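Local coordinates for protein glutamate--tRNA ligase (PDB 6B1Z) that probably attaches glutamate to its cognate tRNA at the expense of ATP, as a class I aminoacyl-tRNA synthetase, at residues A137-Y140 and E141-N144; L146-S149 and I150-P153; F116-P119 and E120-D123; A127-E130 and A131-D134. One frame throughout, in Å; residues are numbered along the deposited sequence.

Contact 1. Residues A137-Y140 and E141-N144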
loop_
_atom_site.group_PDB
_atom_site.type_symbol
_atom_site.label_atom_id
_atom_site.label_comp_id
_atom_site.label_asym_id
_atom_site.label_seq_id
_atom_site.Cartn_x
_atom_site.Cartn_y
_atom_site.Cartn_z
ATOM N N ALA A 137 -5.422 -27.888 20.159
ATOM C CA ALA A 137 -5.881 -27.937 18.777
ATOM C C ALA A 137 -6.998 -28.961 18.679
ATOM O O ALA A 137 -6.873 -30.070 19.203
ATOM C CB ALA A 137 -4.749 -28.307 17.808
ATOM N N TYR A 138 -8.097 -28.577 18.033
ATOM C CA TYR A 138 -9.195 -29.496 17.749
ATOM C C TYR A 138 -8.770 -30.346 16.560
ATOM O O TYR A 138 -8.717 -29.849 15.429
ATOM C CB TYR A 138 -10.460 -28.693 17.444
ATOM C CG TYR A 138 -11.786 -29.357 17.803
ATOM C CD1 TYR A 138 -12.132 -30.601 17.289
ATOM C CD2 TYR A 138 -12.702 -28.713 18.642
ATOM C CE1 TYR A 138 -13.356 -31.200 17.605
ATOM C CE2 TYR A 138 -13.924 -29.295 18.961
ATOM C CZ TYR A 138 -14.237 -30.549 18.448
ATOM O OH TYR A 138 -15.443 -31.117 18.769
ATOM N N ASN A 139 -8.433 -31.612 16.796
ATOM C CA ASN A 139 -7.759 -32.398 15.762
ATOM C C ASN A 139 -8.026 -33.881 16.003
ATOM O O ASN A 139 -8.851 -34.257 16.843
ATOM C CB ASN A 139 -6.257 -32.075 15.734
ATOM C CG ASN A 139 -5.550 -32.435 17.040
ATOM O OD1 ASN A 139 -6.125 -33.082 17.921
ATOM N ND2 ASN A 139 -4.295 -32.021 17.160
ATOM N N TYR A 140 -7.307 -34.735 15.272
ATOM C CA TYR A 140 -7.514 -36.172 15.421
ATOM C C TYR A 140 -7.304 -36.622 16.865
ATOM O O TYR A 140 -8.033 -37.488 17.362
ATOM C CB TYR A 140 -6.577 -36.934 14.481
ATOM C CG TYR A 140 -6.898 -38.408 14.423
ATOM C CD1 TYR A 140 -6.437 -39.269 15.408
ATOM C CD2 TYR A 140 -7.680 -38.933 13.396
ATOM C CE1 TYR A 140 -6.733 -40.608 15.374
ATOM C CE2 TYR A 140 -7.992 -40.279 13.359
ATOM C CZ TYR A 140 -7.505 -41.108 14.348
ATOM O OH TYR A 140 -7.790 -42.461 14.342
ATOM N N GLU A 141 -6.316 -36.041 17.551
ATOM C CA GLU A 141 -5.972 -36.448 18.913
ATOM C C GLU A 141 -7.038 -36.083 19.936
ATOM O O GLU A 141 -7.215 -36.812 20.924
ATOM C CB GLU A 141 -4.651 -35.803 19.321
ATOM C CG GLU A 141 -3.433 -36.391 18.634
ATOM C CD GLU A 141 -2.151 -35.688 19.048
ATOM O OE1 GLU A 141 -2.193 -34.460 19.309
ATOM O OE2 GLU A 141 -1.105 -36.366 19.112
ATOM N N THR A 142 -7.725 -34.953 19.751
ATOM C CA THR A 142 -8.648 -34.436 20.755
ATOM C C THR A 142 -10.114 -34.620 20.393
ATOM O O THR A 142 -10.974 -34.458 21.267
ATOM C CB THR A 142 -8.398 -32.935 21.019
ATOM O OG1 THR A 142 -8.553 -32.183 19.802
ATOM C CG2 THR A 142 -6.988 -32.687 21.557
ATOM N N ARG A 143 -10.434 -34.937 19.133
ATOM C CA ARG A 143 -11.847 -34.877 18.772
ATOM C C ARG A 143 -12.668 -35.920 19.523
ATOM O O ARG A 143 -13.845 -35.685 19.809
ATOM C CB ARG A 143 -12.031 -35.007 17.255
ATOM C CG ARG A 143 -11.767 -36.374 16.693
ATOM C CD ARG A 143 -12.216 -36.442 15.227
ATOM N NE ARG A 143 -11.310 -35.764 14.307
ATOM C CZ ARG A 143 -10.660 -36.368 13.313
ATOM N NH1 ARG A 143 -10.808 -37.683 13.118
ATOM N NH2 ARG A 143 -9.866 -35.661 12.510
ATOM N N ASN A 144 -12.064 -37.048 19.911
ATOM C CA ASN A 144 -12.867 -38.079 20.550
ATOM C C ASN A 144 -13.208 -37.786 22.003
ATOM O O ASN A 144 -14.053 -38.489 22.569
ATOM C CB ASN A 144 -12.171 -39.435 20.433
ATOM C CG ASN A 144 -12.282 -40.007 19.037
ATOM O OD1 ASN A 144 -11.287 -40.138 18.326
ATOM N ND2 ASN A 144 -13.503 -40.332 18.630
HETATM O O HOH W 1 -9.472 -38.256 19.498
HETATM O O HOH W 2 -9.243 -42.554 17.172
HETATM O O HOH W 3 -10.097 -39.636 16.138
#
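Tyr-140 and Arg-143 set a ring against a guanidinium group without stacking them: their planes stand 70° apart, and Arg-143 NH1 reaches Tyr-140 CD2 at 3.4 Å. The guanidinium lays one face over Tyr-140 CA, while a water sits above the centre of the tyrosine ring and donates to Tyr-140 O. Arg-143 gets there because its CG lies between backbone N and carbonyl carbon (chi1 72°) and the chain then bends at chi3. Tyr-138 also meets this arginine, but at the base, with its CE1 4.0 Å from Arg-143 CB. The side chains of Asn-139 and Thr-142 are set about perpendicular to each other. Thr-142 N donates to Asn-139 OD1 at 3.1 Å, nearly in line with the C=O but bent at the hydrogen (140°), and Arg-143 N donates to Asn-139 O at 2.9 Å; together they make an Asx motif that turns the loop after helix 119-131. Thr-142 OG1 points back across the turn and donates to Ala-137 O at 2.8 Å, in the carbonyl plane on a lone pair. The polar ends of the larger groups are spoken for by the surrounding fold: Arg-143 forms a salt bridge with Asp-198 and donates to Met-173 O, and Tyr-138 OH pairs with Asp-117. The charge of this buried arginine is thus probably balanced mainly by Asp-198, with the Tyr-140 contact adding packing.

Contact 2. Residues L146-S149 and I150-P153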
loop_
_atom_site.group_PDB
_atom_site.type_symbol
_atom_site.label_atom_id
_atom_site.label_comp_id
_atom_site.label_asym_id
_atom_site.label_seq_id
_atom_site.Cartn_x
_atom_site.Cartn_y
_atom_site.Cartn_z
ATOM N N LEU A 146 -14.186 -34.565 22.898
ATOM C CA LEU A 146 -15.033 -33.387 22.847
ATOM C C LEU A 146 -16.448 -33.827 22.460
ATOM O O LEU A 146 -16.792 -35.013 22.578
ATOM C CB LEU A 146 -14.391 -32.367 21.901
ATOM C CG LEU A 146 -13.121 -31.774 22.536
ATOM C CD1 LEU A 146 -12.256 -31.057 21.508
ATOM C CD2 LEU A 146 -13.485 -30.843 23.692
ATOM N N ARG A 147 -17.288 -32.885 22.029
ATOM C CA ARG A 147 -18.713 -33.153 21.828
ATOM C C ARG A 147 -19.066 -32.930 20.362
ATOM O O ARG A 147 -19.340 -31.802 19.943
ATOM C CB ARG A 147 -19.562 -32.288 22.757
ATOM C CG ARG A 147 -19.453 -32.727 24.237
ATOM C CD ARG A 147 -20.285 -31.870 25.218
ATOM N NE ARG A 147 -21.669 -31.694 24.783
ATOM C CZ ARG A 147 -22.613 -32.626 24.877
ATOM N NH1 ARG A 147 -22.328 -33.817 25.391
ATOM N NH2 ARG A 147 -23.843 -32.363 24.454
ATOM N N ASN A 148 -19.070 -34.009 19.580
ATOM C CA ASN A 148 -19.267 -33.897 18.142
ATOM C C ASN A 148 -19.857 -35.211 17.629
ATOM O O ASN A 148 -20.025 -36.169 18.387
ATOM C CB ASN A 148 -17.943 -33.540 17.457
ATOM C CG ASN A 148 -16.852 -34.531 17.782
ATOM O OD1 ASN A 148 -16.954 -35.700 17.418
ATOM N ND2 ASN A 148 -15.816 -34.083 18.482
ATOM N N SER A 149 -20.172 -35.257 16.329
ATOM C CA SER A 149 -20.842 -36.434 15.782
ATOM C C SER A 149 -19.905 -37.620 15.590
ATOM O O SER A 149 -20.377 -38.705 15.235
ATOM C CB SER A 149 -21.556 -36.092 14.465
ATOM O OG SER A 149 -20.668 -35.572 13.500
ATOM N N ILE A 150 -18.607 -37.446 15.814
ATOM C CA ILE A 150 -17.699 -38.586 15.847
ATOM C C ILE A 150 -17.624 -39.189 17.245
ATOM O O ILE A 150 -17.626 -40.415 17.393
ATOM C CB ILE A 150 -16.308 -38.163 15.337
ATOM C CG1 ILE A 150 -16.372 -37.839 13.841
ATOM C CG2 ILE A 150 -15.269 -39.260 15.620
ATOM C CD1 ILE A 150 -15.155 -37.139 13.318
ATOM N N SER A 151 -17.578 -38.347 18.281
ATOM C CA SER A 151 -17.396 -38.802 19.658
ATOM C C SER A 151 -18.694 -39.208 20.340
ATOM O O SER A 151 -18.671 -40.043 21.256
ATOM C CB SER A 151 -16.737 -37.693 20.486
ATOM O OG SER A 151 -17.647 -36.623 20.698
ATOM N N LEU A 152 -19.798 -38.641 19.948
ATOM C CA LEU A 152 -21.038 -38.875 20.666
ATOM C C LEU A 152 -21.845 -39.979 19.998
ATOM O O LEU A 152 -21.841 -40.104 18.769
ATOM C CB LEU A 152 -21.884 -37.599 20.727
ATOM C CG LEU A 152 -21.228 -36.421 21.447
ATOM C CD1 LEU A 152 -22.135 -35.204 21.371
ATOM C CD2 LEU A 152 -20.906 -36.782 22.900
ATOM N N PRO A 153 -22.543 -40.782 20.802
ATOM C CA PRO A 153 -23.421 -41.815 20.239
ATOM C C PRO A 153 -24.428 -41.223 19.262
ATOM O O PRO A 153 -24.906 -40.100 19.438
ATOM C CB PRO A 153 -24.119 -42.396 21.476
ATOM C CG PRO A 153 -23.178 -42.129 22.605
ATOM C CD PRO A 153 -22.501 -40.820 22.274
HETATM O O HOH W 4 -22.659 -39.926 16.224
#
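Leu-152 folds back over the Asn-148 backbone at the end of an Asx motif built on Asn-148, in the loop just ahead of helix 154-162. Its CB and CG both rest on Asn-148 O, the CG at 3.3 Å, and the N-H of Leu-152 donates to that same oxygen at 2.9 Å. With CG beside its own backbone N (chi1 -61°), the side chain is carried toward Arg-147. CD1 lies 3.7 Å from Asn-148 N and, farther off, over one face of the Arg-147 guanidinium, offset toward its rim, and CD2 comes within 4.1 Å of Arg-147 NH1. Leu-152 also packs on Val-157 and Leu-160 of helix 154-162.

The turn itself is gripped by Asn-148 OD1, which accepts from two backbone donors: Ile-150 N, in the carbonyl plane on a lone pair, and Ser-151 N, tilted 35° from that plane. Asn-148 ND2 donates to Arg-143 O and is hydrogen-bonded to Tyr-138 OH, which helps fix the rotation of the side-chain amide. Ser-151 OG works in both directions, donating to Leu-146 O at 2.6 Å and accepting from Asn-148 N at 3.2 Å. Across the mouth of the turn, one water donates to Ser-149 O at 2.8 Å and to Leu-152 O at 2.7 Å.

Contact 3. Residues F116-P119 and E120-D123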
loop_
_atom_site.group_PDB
_atom_site.type_symbol
_atom_site.label_atom_id
_atom_site.label_comp_id
_atom_site.label_asym_id
_atom_site.label_seq_id
_atom_site.Cartn_x
_atom_site.Cartn_y
_atom_site.Cartn_z
ATOM N N PHE A 116 -20.628 -29.700 18.616
ATOM C CA PHE A 116 -21.584 -29.037 19.494
ATOM C C PHE A 116 -20.918 -28.287 20.640
ATOM O O PHE A 116 -21.625 -27.735 21.497
ATOM C CB PHE A 116 -22.577 -30.061 20.065
ATOM C CG PHE A 116 -23.390 -30.777 19.016
ATOM C CD1 PHE A 116 -22.999 -32.024 18.547
ATOM C CD2 PHE A 116 -24.541 -30.206 18.505
ATOM C CE1 PHE A 116 -23.744 -32.680 17.576
ATOM C CE2 PHE A 116 -25.305 -30.862 17.543
ATOM C CZ PHE A 116 -24.896 -32.098 17.072
ATOM N N ASP A 117 -19.588 -28.220 20.663
ATOM C CA ASP A 117 -18.895 -27.643 21.811
ATOM C C ASP A 117 -19.229 -26.165 21.963
ATOM O O ASP A 117 -19.253 -25.409 20.989
ATOM C CB ASP A 117 -17.386 -27.821 21.653
ATOM C CG ASP A 117 -17.020 -29.187 21.126
ATOM O OD1 ASP A 117 -17.006 -29.348 19.885
ATOM O OD2 ASP A 117 -16.771 -30.093 21.948
ATOM N N THR A 118 -19.491 -25.761 23.196
ATOM C CA THR A 118 -19.767 -24.358 23.476
ATOM C C THR A 118 -18.462 -23.590 23.667
ATOM O O THR A 118 -17.404 -24.188 23.891
ATOM C CB THR A 118 -20.624 -24.224 24.727
ATOM O OG1 THR A 118 -19.866 -24.615 25.879
ATOM C CG2 THR A 118 -21.886 -25.085 24.627
ATOM N N PRO A 119 -18.505 -22.257 23.580
ATOM C CA PRO A 119 -17.276 -21.482 23.840
ATOM C C PRO A 119 -16.681 -21.733 25.215
ATOM O O PRO A 119 -15.452 -21.776 25.352
ATOM C CB PRO A 119 -17.750 -20.035 23.672
ATOM C CG PRO A 119 -18.849 -20.138 22.665
ATOM C CD PRO A 119 -19.587 -21.402 23.058
ATOM N N GLU A 120 -17.520 -21.927 26.236
ATOM C CA GLU A 120 -17.015 -22.236 27.572
ATOM C C GLU A 120 -16.300 -23.584 27.605
ATOM O O GLU A 120 -15.275 -23.732 28.276
ATOM C CB GLU A 120 -18.158 -22.225 28.588
ATOM C CG GLU A 120 -18.743 -20.845 28.888
ATOM C CD GLU A 120 -19.838 -20.407 27.917
ATOM O OE1 GLU A 120 -19.999 -20.984 26.817
ATOM O OE2 GLU A 120 -20.562 -19.451 28.274
ATOM N N GLU A 121 -16.841 -24.591 26.908
ATOM C CA GLU A 121 -16.202 -25.903 26.899
ATOM C C GLU A 121 -14.865 -25.852 26.178
ATOM O O GLU A 121 -13.914 -26.541 26.573
ATOM C CB GLU A 121 -17.126 -26.935 26.246
ATOM C CG GLU A 121 -18.295 -27.328 27.143
ATOM C CD GLU A 121 -19.489 -27.882 26.380
ATOM O OE1 GLU A 121 -19.415 -27.999 25.137
ATOM O OE2 GLU A 121 -20.501 -28.200 27.045
ATOM N N LEU A 122 -14.773 -25.050 25.115
ATOM C CA LEU A 122 -13.500 -24.931 24.411
ATOM C C LEU A 122 -12.500 -24.127 25.235
ATOM O O LEU A 122 -11.304 -24.445 25.249
ATOM C CB LEU A 122 -13.713 -24.317 23.027
ATOM C CG LEU A 122 -14.516 -25.215 22.083
ATOM C CD1 LEU A 122 -14.777 -24.513 20.755
ATOM C CD2 LEU A 122 -13.795 -26.548 21.875
ATOM N N ASP A 123 -12.971 -23.101 25.948
ATOM C CA ASP A 123 -12.081 -22.373 26.851
ATOM C C ASP A 123 -11.522 -23.293 27.927
ATOM O O ASP A 123 -10.361 -23.154 28.333
ATOM C CB ASP A 123 -12.815 -21.199 27.500
ATOM C CG ASP A 123 -12.936 -19.999 26.586
ATOM O OD1 ASP A 123 -12.327 -19.991 25.496
ATOM O OD2 ASP A 123 -13.651 -19.050 26.975
HETATM O O HOH W 5 -21.697 -29.020 24.021
HETATM O O HOH W 6 -17.392 -29.907 24.548
HETATM O O HOH W 7 -21.521 -23.727 27.881
#
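Thr-118 and Glu-121 exchange two hydrogen bonds between side chain and backbone where the loop after strand 112-115 enters helix 119-131. Thr-118 N donates to Glu-121 OE1 at 3.0 Å, a nearly straight bond (168° at the hydrogen) that meets the carboxylate from above its plane. In return Glu-121 N donates to Thr-118 OG1 at 3.2 Å, the hydroxyl oxygen being placed by a chi1 of 68°. Ordinary helical bonds follow behind these, from Leu-122 N to Thr-118 O and from Asp-123 N to Pro-119 O.

Water adds to the hold on Glu-121 OE1. One molecule links it to Phe-116 O and another to Asp-117 OD2, so that three donors meet at this oxygen. The second bridge spans two probably negative groups, whose nearest oxygens, Asp-117 OD2 and Glu-121 OE1, are 4.6 Å apart; Asp-117 OD2 also accepts from Arg-147 N.

In nonpolar packing, Leu-122 CD2 lies 3.8 Å from Asp-117 CB, and the leucine also touches Tyr-138. The reciprocal pairing of N-cap Thr-118 with Glu-121 is a capping box, typical of helix N termini.

Contact 4. Residues A127-E130 and A131-D134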
loop_
_atom_site.group_PDB
_atom_site.type_symbol
_atom_site.label_atom_id
_atom_site.label_comp_id
_atom_site.label_asym_id
_atom_site.label_seq_id
_atom_site.Cartn_x
_atom_site.Cartn_y
_atom_site.Cartn_z
ATOM N N ALA A 127 -7.566 -24.104 28.585
ATOM C CA ALA A 127 -6.902 -23.891 29.868
ATOM C C ALA A 127 -6.198 -25.153 30.358
ATOM O O ALA A 127 -5.134 -25.072 30.985
ATOM C CB ALA A 127 -7.917 -23.412 30.903
ATOM N N GLU A 128 -6.797 -26.325 30.122
ATOM C CA GLU A 128 -6.138 -27.570 30.499
ATOM C C GLU A 128 -4.811 -27.734 29.764
ATOM O O GLU A 128 -3.805 -28.126 30.371
ATOM C CB GLU A 128 -7.064 -28.756 30.226
ATOM C CG GLU A 128 -8.213 -28.867 31.212
ATOM C CD GLU A 128 -9.364 -29.700 30.689
ATOM O OE1 GLU A 128 -9.245 -30.250 29.574
ATOM O OE2 GLU A 128 -10.391 -29.798 31.393
ATOM N N PHE A 129 -4.787 -27.425 28.465
ATOM C CA PHE A 129 -3.549 -27.521 27.695
ATOM C C PHE A 129 -2.539 -26.476 28.146
ATOM O O PHE A 129 -1.348 -26.777 28.295
ATOM C CB PHE A 129 -3.843 -27.367 26.200
ATOM C CG PHE A 129 -4.176 -28.655 25.511
ATOM C CD1 PHE A 129 -5.348 -29.333 25.808
ATOM C CD2 PHE A 129 -3.325 -29.181 24.545
ATOM C CE1 PHE A 129 -5.660 -30.518 25.168
ATOM C CE2 PHE A 129 -3.631 -30.365 23.909
ATOM C CZ PHE A 129 -4.794 -31.036 24.220
ATOM N N GLU A 130 -2.998 -25.245 28.374
ATOM C CA GLU A 130 -2.086 -24.183 28.789
ATOM C C GLU A 130 -1.377 -24.539 30.089
ATOM O O GLU A 130 -0.177 -24.285 30.236
ATOM C CB GLU A 130 -2.852 -22.866 28.922
ATOM C CG GLU A 130 -1.980 -21.612 28.848
ATOM C CD GLU A 130 -1.406 -21.211 30.196
ATOM O OE1 GLU A 130 -1.896 -21.720 31.226
ATOM O OE2 GLU A 130 -0.467 -20.383 30.228
ATOM N N ALA A 131 -2.096 -25.145 31.040
ATOM C CA ALA A 131 -1.492 -25.512 32.317
ATOM C C ALA A 131 -0.379 -26.538 32.152
ATOM O O ALA A 131 0.524 -26.596 32.996
ATOM C CB ALA A 131 -2.557 -26.051 33.275
ATOM N N ARG A 132 -0.428 -27.344 31.093
ATOM C CA ARG A 132 0.646 -28.265 30.746
ATOM C C ARG A 132 1.701 -27.623 29.860
ATOM O O ARG A 132 2.615 -28.318 29.403
ATOM C CB ARG A 132 0.081 -29.499 30.037
ATOM C CG ARG A 132 -0.852 -30.335 30.887
ATOM C CD ARG A 132 -1.078 -31.681 30.239
ATOM N NE ARG A 132 -1.653 -31.557 28.900
ATOM C CZ ARG A 132 -2.947 -31.696 28.636
ATOM N NH1 ARG A 132 -3.797 -31.966 29.621
ATOM N NH2 ARG A 132 -3.390 -31.570 27.391
ATOM N N GLY A 133 1.591 -26.326 29.593
ATOM C CA GLY A 133 2.512 -25.670 28.688
ATOM C C GLY A 133 2.316 -26.026 27.237
ATOM O O GLY A 133 3.265 -25.957 26.454
ATOM N N ASP A 134 1.105 -26.401 26.855
ATOM C CA ASP A 134 0.789 -26.813 25.502
ATOM C C ASP A 134 -0.279 -25.875 24.941
ATOM O O ASP A 134 -0.779 -24.983 25.635
ATOM C CB ASP A 134 0.334 -28.276 25.490
ATOM C CG ASP A 134 0.546 -28.947 24.150
ATOM O OD1 ASP A 134 0.928 -28.261 23.174
ATOM O OD2 ASP A 134 0.325 -30.174 24.074
#
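Phe-129 O is gripped by two backbone donors at the C-terminal end of helix 119-131: Asp-134 N at 2.9 Å, coming from above the carbonyl plane, and Arg-132 N through a weak bond. The neighbouring carbonyl, Glu-130 O, accepts from Gly-133 N at 2.8 Å, also from well out of its plane. These two bonds, from Asp-134 back five residues to Phe-129 and from Gly-133 back three to Glu-130, form a Schellman motif, with Gly-133 leaving the helix at a positive phi of 72°. Just before it the regular i to i+4 pattern still holds, as Ala-131 N donates to Ala-127 O at 3.0 Å.

The side chains follow the bend. Arg-132, its chain bent at chi3, brings its guanidinium over the Phe-129 ring in a cation-pi contact, with Arg-132 NH2 3.2 Å above the ring plane, over the centre. Ring and guanidinium are inclined by 63°, so one nitrogen rather than the flat face of the group points at the ring. Asp-134 runs alongside Phe-129 in the same direction and brings OD2 to 3.8 Å from Phe-129 CD2. The phenyl ring is buried by further packing against Thr-142 and Arg-145, while Glu-130 CA makes a CA-H...O contact with Asp-134 O.

From the N terminus, contact 3 comes first, at the passage from strand 112-115 into helix 119-131; contact 4 ends that same helix, and contacts 1 and 2 shape the loop leading to helix 154-162. All four are local and in series, none nested or crossing, yet contacts 1 and 2 fold back on what precedes them. Tyr-138 of contact 1 meets both contact 3 and contact 2, while Thr-142 packs on Phe-129 of contact 4. Residue Arg-147 pairs with Phe-116 through backbone, joining contact 2 to contact 3. Contacts 2 and 4 do not touch. Together the four contacts tie strand 112-115, helix 119-131 and helix 154-162 within the catalytic family region.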